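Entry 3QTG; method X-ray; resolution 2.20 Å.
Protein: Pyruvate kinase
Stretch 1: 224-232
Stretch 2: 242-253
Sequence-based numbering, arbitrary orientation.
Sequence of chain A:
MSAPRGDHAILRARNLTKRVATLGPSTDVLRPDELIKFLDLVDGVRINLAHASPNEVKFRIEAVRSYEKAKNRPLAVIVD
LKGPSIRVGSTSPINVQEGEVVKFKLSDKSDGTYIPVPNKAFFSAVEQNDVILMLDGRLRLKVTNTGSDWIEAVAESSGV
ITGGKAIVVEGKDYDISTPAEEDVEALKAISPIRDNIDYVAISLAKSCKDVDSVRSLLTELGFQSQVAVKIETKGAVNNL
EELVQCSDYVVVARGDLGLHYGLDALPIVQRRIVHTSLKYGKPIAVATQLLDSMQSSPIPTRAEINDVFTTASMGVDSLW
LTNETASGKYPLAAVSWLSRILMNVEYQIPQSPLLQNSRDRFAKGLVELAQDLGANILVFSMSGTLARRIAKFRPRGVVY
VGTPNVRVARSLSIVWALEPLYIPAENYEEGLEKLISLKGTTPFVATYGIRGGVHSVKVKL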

# COMPACT_ATOMS: atom_id res chain seq x y z
N GLN A 224 -8.46 27.58 34.33
CA GLN A 224 -8.69 26.29 33.66
C GLN A 224 -8.52 26.48 32.16
O GLN A 224 -9.45 26.30 31.38
CB GLN A 224 -10.08 25.74 34.00
CG GLN A 224 -10.28 25.44 35.48
CD GLN A 224 -11.74 25.32 35.86
OE1 GLN A 224 -12.14 25.71 36.96
NE2 GLN A 224 -12.55 24.78 34.96
N SER A 225 -7.31 26.85 31.75
CA SER A 225 -7.05 27.22 30.37
C SER A 225 -6.13 26.22 29.68
O SER A 225 -5.31 25.57 30.33
CB SER A 225 -6.47 28.62 30.33
OG SER A 225 -7.46 29.56 30.74
N GLN A 226 -6.28 26.10 28.35
CA GLN A 226 -5.35 25.31 27.54
C GLN A 226 -4.09 26.14 27.38
O GLN A 226 -4.17 27.36 27.26
CB GLN A 226 -5.94 25.06 26.15
CG GLN A 226 -7.22 24.23 26.15
CD GLN A 226 -6.95 22.79 26.51
OE1 GLN A 226 -7.37 22.31 27.55
NE2 GLN A 226 -6.21 22.11 25.66
N VAL A 227 -2.93 25.48 27.39
CA VAL A 227 -1.67 26.18 27.21
C VAL A 227 -1.18 26.07 25.76
O VAL A 227 -0.89 24.97 25.26
CB VAL A 227 -0.60 25.70 28.21
CG1 VAL A 227 0.68 26.42 27.98
CG2 VAL A 227 -1.08 25.95 29.62
N ALA A 228 -1.11 27.21 25.09
CA ALA A 228 -0.65 27.28 23.71
C ALA A 228 0.81 27.70 23.71
O ALA A 228 1.19 28.68 24.36
CB ALA A 228 -1.51 28.25 22.91
N VAL A 229 1.65 26.92 23.03
CA VAL A 229 3.09 27.15 23.03
C VAL A 229 3.55 27.69 21.68
O VAL A 229 3.45 27.02 20.66
CB VAL A 229 3.87 25.88 23.39
CG1 VAL A 229 5.41 26.11 23.29
CG2 VAL A 229 3.46 25.37 24.79
N LYS A 230 4.05 28.93 21.70
CA LYS A 230 4.58 29.56 20.50
C LYS A 230 5.97 29.07 20.20
O LYS A 230 6.80 28.96 21.10
CB LYS A 230 4.57 31.08 20.64
CG LYS A 230 3.21 31.61 21.04
CD LYS A 230 2.85 32.89 20.30
CE LYS A 230 3.69 34.06 20.76
NZ LYS A 230 3.33 34.43 22.14
N ILE A 231 6.22 28.74 18.94
CA ILE A 231 7.55 28.36 18.49
C ILE A 231 8.12 29.61 17.79
O ILE A 231 7.68 29.99 16.70
CB ILE A 231 7.50 27.11 17.58
CG1 ILE A 231 6.66 26.00 18.24
CG2 ILE A 231 8.90 26.63 17.23
CD1 ILE A 231 7.27 25.35 19.50
N GLU A 232 9.08 30.24 18.47
CA GLU A 232 9.52 31.60 18.15
C GLU A 232 11.01 31.67 17.86
O GLU A 232 11.49 32.67 17.32
CB GLU A 232 9.23 32.55 19.33
CG GLU A 232 7.81 33.03 19.45
CD GLU A 232 7.46 33.49 20.86
OE1 GLU A 232 6.95 34.61 21.01
OE2 GLU A 232 7.71 32.74 21.82
N GLU A 242 10.02 17.43 21.85
CA GLU A 242 9.62 17.48 23.25
C GLU A 242 8.68 18.63 23.57
O GLU A 242 7.76 18.47 24.37
CB GLU A 242 10.86 17.54 24.17
CG GLU A 242 11.77 16.29 24.01
CD GLU A 242 11.16 15.02 24.61
OE1 GLU A 242 11.35 14.80 25.83
OE2 GLU A 242 10.50 14.25 23.87
N LEU A 243 8.91 19.78 22.95
CA LEU A 243 8.05 20.93 23.16
C LEU A 243 6.63 20.70 22.65
O LEU A 243 5.66 21.11 23.28
CB LEU A 243 8.63 22.19 22.50
CG LEU A 243 9.62 23.04 23.30
CD1 LEU A 243 10.03 24.23 22.48
CD2 LEU A 243 9.02 23.49 24.62
N VAL A 244 6.52 20.08 21.48
CA VAL A 244 5.21 19.77 20.91
C VAL A 244 4.47 18.84 21.86
O VAL A 244 3.33 19.12 22.22
CB VAL A 244 5.32 19.19 19.47
CG1 VAL A 244 4.03 18.51 19.06
CG2 VAL A 244 5.69 20.32 18.49
N GLN A 245 5.15 17.79 22.33
CA GLN A 245 4.50 16.79 23.20
C GLN A 245 4.05 17.29 24.57
O GLN A 245 3.19 16.67 25.20
CB GLN A 245 5.36 15.53 23.32
CG GLN A 245 5.50 14.82 21.99
CD GLN A 245 6.36 13.57 22.07
OE1 GLN A 245 5.89 12.51 22.47
NE2 GLN A 245 7.62 13.70 21.67
N CYS A 246 4.58 18.42 25.03
CA CYS A 246 4.13 18.96 26.29
C CYS A 246 3.15 20.14 26.18
O CYS A 246 2.75 20.70 27.21
CB CYS A 246 5.30 19.30 27.20
SG CYS A 246 6.06 20.83 26.78
N SER A 247 2.74 20.48 24.95
CA SER A 247 1.80 21.59 24.67
C SER A 247 0.33 21.14 24.67
O SER A 247 0.05 19.95 24.55
CB SER A 247 2.11 22.17 23.29
OG SER A 247 3.47 22.55 23.18
N ASP A 248 -0.60 22.08 24.78
CA ASP A 248 -2.00 21.78 24.50
C ASP A 248 -2.32 22.22 23.07
O ASP A 248 -3.25 21.74 22.47
CB ASP A 248 -2.95 22.45 25.49
CG ASP A 248 -2.67 22.03 26.94
OD1 ASP A 248 -2.13 20.93 27.16
OD2 ASP A 248 -2.97 22.82 27.86
N TYR A 249 -1.52 23.16 22.55
CA TYR A 249 -1.76 23.81 21.27
C TYR A 249 -0.41 24.39 20.85
O TYR A 249 0.32 24.92 21.70
CB TYR A 249 -2.78 24.93 21.45
CG TYR A 249 -3.62 25.26 20.23
CD1 TYR A 249 -4.99 24.97 20.22
CD2 TYR A 249 -3.06 25.85 19.09
CE1 TYR A 249 -5.79 25.25 19.10
CE2 TYR A 249 -3.86 26.14 17.96
CZ TYR A 249 -5.21 25.83 17.99
OH TYR A 249 -6.02 26.12 16.91
N VAL A 250 -0.07 24.28 19.57
CA VAL A 250 1.20 24.77 19.06
C VAL A 250 0.91 25.94 18.13
O VAL A 250 -0.11 25.93 17.44
CB VAL A 250 2.03 23.66 18.31
CG1 VAL A 250 3.37 24.22 17.79
CG2 VAL A 250 2.27 22.44 19.23
N VAL A 251 1.78 26.95 18.16
CA VAL A 251 1.65 28.17 17.34
C VAL A 251 2.97 28.47 16.61
O VAL A 251 4.02 28.60 17.25
CB VAL A 251 1.25 29.37 18.22
CG1 VAL A 251 0.86 30.59 17.37
CG2 VAL A 251 0.08 29.01 19.13
N VAL A 252 2.92 28.54 15.28
CA VAL A 252 4.04 29.05 14.48
C VAL A 252 3.96 30.59 14.48
O VAL A 252 3.06 31.19 13.87
CB VAL A 252 4.02 28.50 13.01
CG1 VAL A 252 5.21 29.05 12.18
CG2 VAL A 252 4.02 26.99 12.98
N ALA A 253 4.86 31.22 15.23
CA ALA A 253 4.89 32.68 15.35
C ALA A 253 5.89 33.18 14.32
O ALA A 253 7.09 33.25 14.57
CB ALA A 253 5.27 33.13 16.80
O HOH W 1 -5.62 22.79 23.10

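Two neighbouring strands of pyruvate kinase illustrate how a parallel β-pair is stitched together and how its first rung can be completed by a side chain. Strands 226-231 and 249-253 run in the same direction, with their axes 29° apart, and pair Ala 228 with Tyr 249, Val 229 with Val 250, Lys 230 with Val 251 and Ile 231 with Val 252. As parallel geometry requires, one residue bonds to two partners spaced two apart: Val 229 N donates to Tyr 249 O (2.7 Å), and Val 229 O accepts from Val 251 N (3.0 Å). Ile 231 repeats the pattern, its N reaching Val 251 O at 2.8 Å, but the last link, from Ala 253 N to Ile 231 O, is weak at 3.4 Å.

At the other end, Asp 248 grips Val 227 twice. Its backbone N donates to Val 227 O (2.9 Å), while its carboxylate OD2 accepts from Val 227 N in a nearly linear bond of 2.7 Å, taking the role that a backbone carbonyl plays farther along. Tyr 249 N adds a weak bond to Val 227 O at 3.3 Å. Nearby, a water accepts from Gln 226 NE2 and donates to Asp 248 O, both at 2.7 Å.

On one sheet face lie Ala 228, Tyr 249, Lys 230 and Val 251; there Ala 228 CB lies 3.8 Å from Tyr 249 CB and 4.2 Å from Val 251 CG2. The opposite face carries Val 229, Val 250, Ile 231 and Val 252. Here Ile 231 CG1 packs 3.8 Å from Val 250 CG1, and its CD1 reaches Leu 243 CD1 at 4.2 Å, tying strand 226-231 to the helix before the second strand by apolar contact. Ser 247 OG donates to Leu 243 O (2.6 Å), satisfying its polarity where it lies 3.2 Å from Val 229 CG2.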